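Local coordinates for protein single-stranded-DNA-specific exonuclease RecJ (Thermus thermophilus, PDB 2ZXR) that degrades single-stranded DNA exonucleolytically in the 5' to 3' direction, using divalent metal ions, and serves in DNA repair, at residues Ala83-Gly95 with Tyr210-Val222. Numbering follows the deposited sequence.
Sequences ADGLTGTAILVRG and YADLAAVGTIADV. With MG (magnesium ion), chain B.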
loop_
_atom_site.group_PDB
_atom_site.type_symbol
_atom_site.label_atom_id
_atom_site.label_comp_id
_atom_site.label_asym_id
_atom_site.label_seq_id
_atom_site.Cartn_x
_atom_site.Cartn_y
_atom_site.Cartn_z
ATOM N N ALA A 83 17.767 0.061 -9.502
ATOM C CA ALA A 83 17.170 1.152 -10.266
ATOM C C ALA A 83 17.320 2.539 -9.635
ATOM O O ALA A 83 17.529 3.522 -10.342
ATOM C CB ALA A 83 15.687 0.860 -10.535
ATOM N N ASP A 84 17.202 2.606 -8.315
ATOM C CA ASP A 84 17.338 3.868 -7.601
ATOM C C ASP A 84 18.766 4.429 -7.797
ATOM O O ASP A 84 18.937 5.606 -8.098
ATOM C CB ASP A 84 17.029 3.655 -6.104
ATOM C CG ASP A 84 16.847 4.970 -5.345
ATOM O OD1 ASP A 84 16.388 5.963 -5.953
ATOM O OD2 ASP A 84 17.137 5.006 -4.126
ATOM N N GLY A 85 19.787 3.596 -7.606
ATOM C CA GLY A 85 21.153 4.062 -7.802
ATOM C C GLY A 85 21.454 4.374 -9.273
ATOM O O GLY A 85 22.123 5.370 -9.591
ATOM N N LEU A 86 20.968 3.538 -10.184
ATOM C CA LEU A 86 21.219 3.765 -11.599
ATOM C C LEU A 86 20.532 5.005 -12.168
ATOM O O LEU A 86 21.140 5.739 -12.978
ATOM C CB LEU A 86 20.827 2.539 -12.420
ATOM C CG LEU A 86 21.699 1.303 -12.204
ATOM C CD1 LEU A 86 21.070 0.095 -12.875
ATOM C CD2 LEU A 86 23.079 1.549 -12.789
ATOM N N THR A 87 19.281 5.254 -11.767
ATOM C CA THR A 87 18.597 6.422 -12.289
ATOM C C THR A 87 19.235 7.656 -11.670
ATOM O O THR A 87 19.372 8.685 -12.334
ATOM C CB THR A 87 17.068 6.379 -12.028
ATOM O OG1 THR A 87 16.809 6.179 -10.638
ATOM C CG2 THR A 87 16.425 5.263 -12.850
ATOM N N GLY A 88 19.654 7.535 -10.412
ATOM C CA GLY A 88 20.305 8.634 -9.737
ATOM C C GLY A 88 21.641 8.967 -10.416
ATOM O O GLY A 88 21.970 10.138 -10.597
ATOM N N THR A 89 22.447 7.976 -10.789
ATOM C CA THR A 89 23.694 8.368 -11.448
ATOM C C THR A 89 23.411 8.897 -12.872
ATOM O O THR A 89 24.082 9.822 -13.333
ATOM C CB THR A 89 24.834 7.256 -11.416
ATOM O OG1 THR A 89 24.909 6.566 -12.655
ATOM C CG2 THR A 89 24.649 6.293 -10.301
ATOM N N ALA A 90 22.383 8.379 -13.547
ATOM C CA ALA A 90 22.075 8.897 -14.870
ATOM C C ALA A 90 21.722 10.378 -14.739
ATOM O O ALA A 90 22.093 11.176 -15.584
ATOM C CB ALA A 90 20.930 8.123 -15.522
ATOM N N ILE A 91 21.032 10.746 -13.664
ATOM C CA ILE A 91 20.662 12.130 -13.466
ATOM C C ILE A 91 21.911 12.987 -13.298
ATOM O O ILE A 91 22.068 13.997 -13.967
ATOM C CB ILE A 91 19.751 12.310 -12.200
ATOM C CG1 ILE A 91 18.332 11.830 -12.502
ATOM C CG2 ILE A 91 19.689 13.791 -11.768
ATOM C CD1 ILE A 91 17.514 11.626 -11.211
ATOM N N LEU A 92 22.797 12.589 -12.393
ATOM C CA LEU A 92 23.991 13.373 -12.173
ATOM C C LEU A 92 24.916 13.389 -13.370
ATOM O O LEU A 92 25.460 14.446 -13.690
ATOM C CB LEU A 92 24.718 12.880 -10.918
ATOM C CG LEU A 92 23.859 13.219 -9.688
ATOM C CD1 LEU A 92 24.312 12.425 -8.506
ATOM C CD2 LEU A 92 23.941 14.702 -9.392
ATOM N N VAL A 93 25.093 12.251 -14.041
ATOM C CA VAL A 93 25.980 12.247 -15.201
ATOM C C VAL A 93 25.414 13.090 -16.350
ATOM O O VAL A 93 26.108 13.966 -16.871
ATOM C CB VAL A 93 26.281 10.802 -15.686
ATOM C CG1 VAL A 93 26.981 10.832 -17.066
ATOM C CG2 VAL A 93 27.178 10.082 -14.633
ATOM N N ARG A 94 24.173 12.847 -16.761
ATOM C CA ARG A 94 23.603 13.665 -17.837
ATOM C C ARG A 94 23.541 15.133 -17.391
ATOM O O ARG A 94 23.971 16.021 -18.108
ATOM C CB ARG A 94 22.179 13.210 -18.210
ATOM C CG ARG A 94 22.051 11.942 -19.082
ATOM C CD ARG A 94 20.565 11.794 -19.431
ATOM N NE ARG A 94 20.169 10.688 -20.289
ATOM C CZ ARG A 94 20.264 10.670 -21.612
ATOM N NH1 ARG A 94 20.783 11.720 -22.251
ATOM N NH2 ARG A 94 19.752 9.640 -22.303
ATOM N N GLY A 95 22.989 15.385 -16.210
ATOM C CA GLY A 95 22.855 16.751 -15.733
ATOM C C GLY A 95 24.142 17.565 -15.650
ATOM O O GLY A 95 24.190 18.719 -16.095
ATOM N N TYR A 210 14.397 15.872 -15.683
ATOM C CA TYR A 210 15.071 14.743 -15.010
ATOM C C TYR A 210 14.146 14.085 -13.991
ATOM O O TYR A 210 14.530 13.126 -13.291
ATOM C CB TYR A 210 16.326 15.241 -14.282
ATOM C CG TYR A 210 17.419 15.680 -15.214
ATOM C CD1 TYR A 210 18.359 14.771 -15.660
ATOM C CD2 TYR A 210 17.494 17.011 -15.674
ATOM C CE1 TYR A 210 19.365 15.148 -16.543
ATOM C CE2 TYR A 210 18.498 17.405 -16.563
ATOM C CZ TYR A 210 19.432 16.463 -16.993
ATOM O OH TYR A 210 20.431 16.793 -17.876
ATOM N N ALA A 211 12.919 14.590 -13.896
ATOM C CA ALA A 211 11.998 14.044 -12.914
ATOM C C ALA A 211 11.478 12.642 -13.273
ATOM O O ALA A 211 11.071 11.914 -12.379
ATOM C CB ALA A 211 10.846 15.005 -12.691
ATOM N N ASP A 212 11.465 12.270 -14.560
ATOM C CA ASP A 212 11.008 10.921 -14.933
ATOM C C ASP A 212 12.025 9.907 -14.403
ATOM O O ASP A 212 11.637 8.895 -13.786
ATOM C CB ASP A 212 10.792 10.755 -16.453
ATOM C CG ASP A 212 11.915 11.346 -17.306
ATOM O OD1 ASP A 212 11.738 11.381 -18.564
ATOM O OD2 ASP A 212 12.959 11.767 -16.740
ATOM N N LEU A 213 13.315 10.178 -14.607
ATOM C CA LEU A 213 14.353 9.288 -14.075
ATOM C C LEU A 213 14.233 9.211 -12.552
ATOM O O LEU A 213 14.324 8.140 -11.972
ATOM C CB LEU A 213 15.769 9.820 -14.383
ATOM C CG LEU A 213 16.216 9.828 -15.842
ATOM C CD1 LEU A 213 17.538 10.596 -16.003
ATOM C CD2 LEU A 213 16.361 8.366 -16.300
ATOM N N ALA A 214 14.057 10.367 -11.915
ATOM C CA ALA A 214 13.965 10.440 -10.456
ATOM C C ALA A 214 12.746 9.681 -9.905
ATOM O O ALA A 214 12.833 9.039 -8.853
ATOM C CB ALA A 214 13.921 11.936 -9.998
ATOM N N ALA A 215 11.618 9.787 -10.607
ATOM C CA ALA A 215 10.379 9.088 -10.224
ATOM C C ALA A 215 10.565 7.567 -10.324
ATOM O O ALA A 215 10.112 6.816 -9.452
ATOM C CB ALA A 215 9.199 9.528 -11.137
ATOM N N VAL A 216 11.218 7.114 -11.395
ATOM C CA VAL A 216 11.460 5.679 -11.556
ATOM C C VAL A 216 12.304 5.162 -10.377
ATOM O O VAL A 216 12.017 4.093 -9.805
ATOM C CB VAL A 216 12.169 5.360 -12.933
ATOM C CG1 VAL A 216 12.640 3.888 -12.968
ATOM C CG2 VAL A 216 11.169 5.608 -14.117
ATOM N N GLY A 217 13.343 5.906 -9.991
ATOM C CA GLY A 217 14.147 5.446 -8.858
ATOM C C GLY A 217 13.352 5.443 -7.550
ATOM O O GLY A 217 13.492 4.549 -6.713
ATOM N N THR A 218 12.526 6.468 -7.363
ATOM C CA THR A 218 11.687 6.630 -6.163
ATOM C C THR A 218 10.715 5.448 -6.005
ATOM O O THR A 218 10.586 4.856 -4.932
ATOM C CB THR A 218 10.903 7.959 -6.281
ATOM O OG1 THR A 218 11.851 9.035 -6.363
ATOM C CG2 THR A 218 9.957 8.178 -5.080
ATOM N N ILE A 219 10.036 5.111 -7.090
ATOM C CA ILE A 219 9.102 3.994 -7.082
ATOM C C ILE A 219 9.864 2.672 -6.844
ATOM O O ILE A 219 9.486 1.859 -6.001
ATOM C CB ILE A 219 8.306 3.959 -8.419
ATOM C CG1 ILE A 219 7.365 5.181 -8.488
ATOM C CG2 ILE A 219 7.538 2.660 -8.527
ATOM C CD1 ILE A 219 6.664 5.389 -9.877
ATOM N N ALA A 220 10.968 2.488 -7.557
ATOM C CA ALA A 220 11.781 1.275 -7.420
ATOM C C ALA A 220 12.311 1.085 -5.995
ATOM O O ALA A 220 12.452 -0.043 -5.525
ATOM C CB ALA A 220 12.963 1.320 -8.414
ATOM N N ASP A 221 12.632 2.178 -5.318
ATOM C CA ASP A 221 13.152 2.124 -3.957
ATOM C C ASP A 221 12.077 1.734 -2.946
ATOM O O ASP A 221 12.399 1.419 -1.797
ATOM C CB ASP A 221 13.717 3.495 -3.552
ATOM C CG ASP A 221 14.218 3.531 -2.095
ATOM O OD1 ASP A 221 13.591 4.193 -1.237
ATOM O OD2 ASP A 221 15.235 2.891 -1.801
ATOM N N VAL A 222 10.811 1.797 -3.375
ATOM C CA VAL A 222 9.662 1.489 -2.533
ATOM C C VAL A 222 9.580 2.440 -1.350
ATOM O O VAL A 222 9.283 2.042 -0.238
ATOM C CB VAL A 222 9.680 0.034 -2.016
ATOM C CG1 VAL A 222 8.317 -0.311 -1.360
ATOM C CG2 VAL A 222 9.960 -0.932 -3.188
HETATM MG MG MG B . 17.448 3.464 -2.440
HETATM O O HOH W 1 17.010 1.509 -3.659
#
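The ring of Y210 presents an edge to R94, whose CB lies near the ring plane 3.8 Å from CE1, while the I91 carbonyl and G95 N approach obliquely. The phenol oxygen comes close to the backbone of G95, Y210 OH standing 3.2 Å from G95 CA. The other flat groups are the carboxylates of D84 and D221, their planes 38° apart, which share one magnesium ion at the far end of the contact: D84 OD2 binds it at 2.3 Å and D221 OD2 at 2.4 Å. D84 holds its carboxylate opposite its own backbone N (chi1 -167°), as D221 does, which carries both to the metal; D136, H160 and H161 complete its protein ligands, and T186 hydrogen-bonds D84 OD1.

Next to the metal, small residues suit the close packing. G217 brings its CA to 3.8 Å from that of D84, its bare CA facing T87 OG1 and D84 OD1 where a CB would clash, and A83 CB meets A220 CB tightly at 3.5 Å. T87 turns its hydroxyl back to A83 O, which also accepts T87 N from the opposite face of its plane; a buried polar group is thus satisfied within its own helix. In the apolar middle I91 and L213 lie alongside and point opposite ways, CG1 of I91 against CB and CD1 of L213, and I91 CD1 reaches A214 CB.

The helices run nearly antiparallel (163°), their axes 7.8 Å apart, within the DHH phosphoesterase domain. Helix 187-201 packs against T87, I91 and Y210, helix 281-289 covers A90, helix 227-239 backs A214, and helix 83-98 follows strand 74-78 of the parallel sheet.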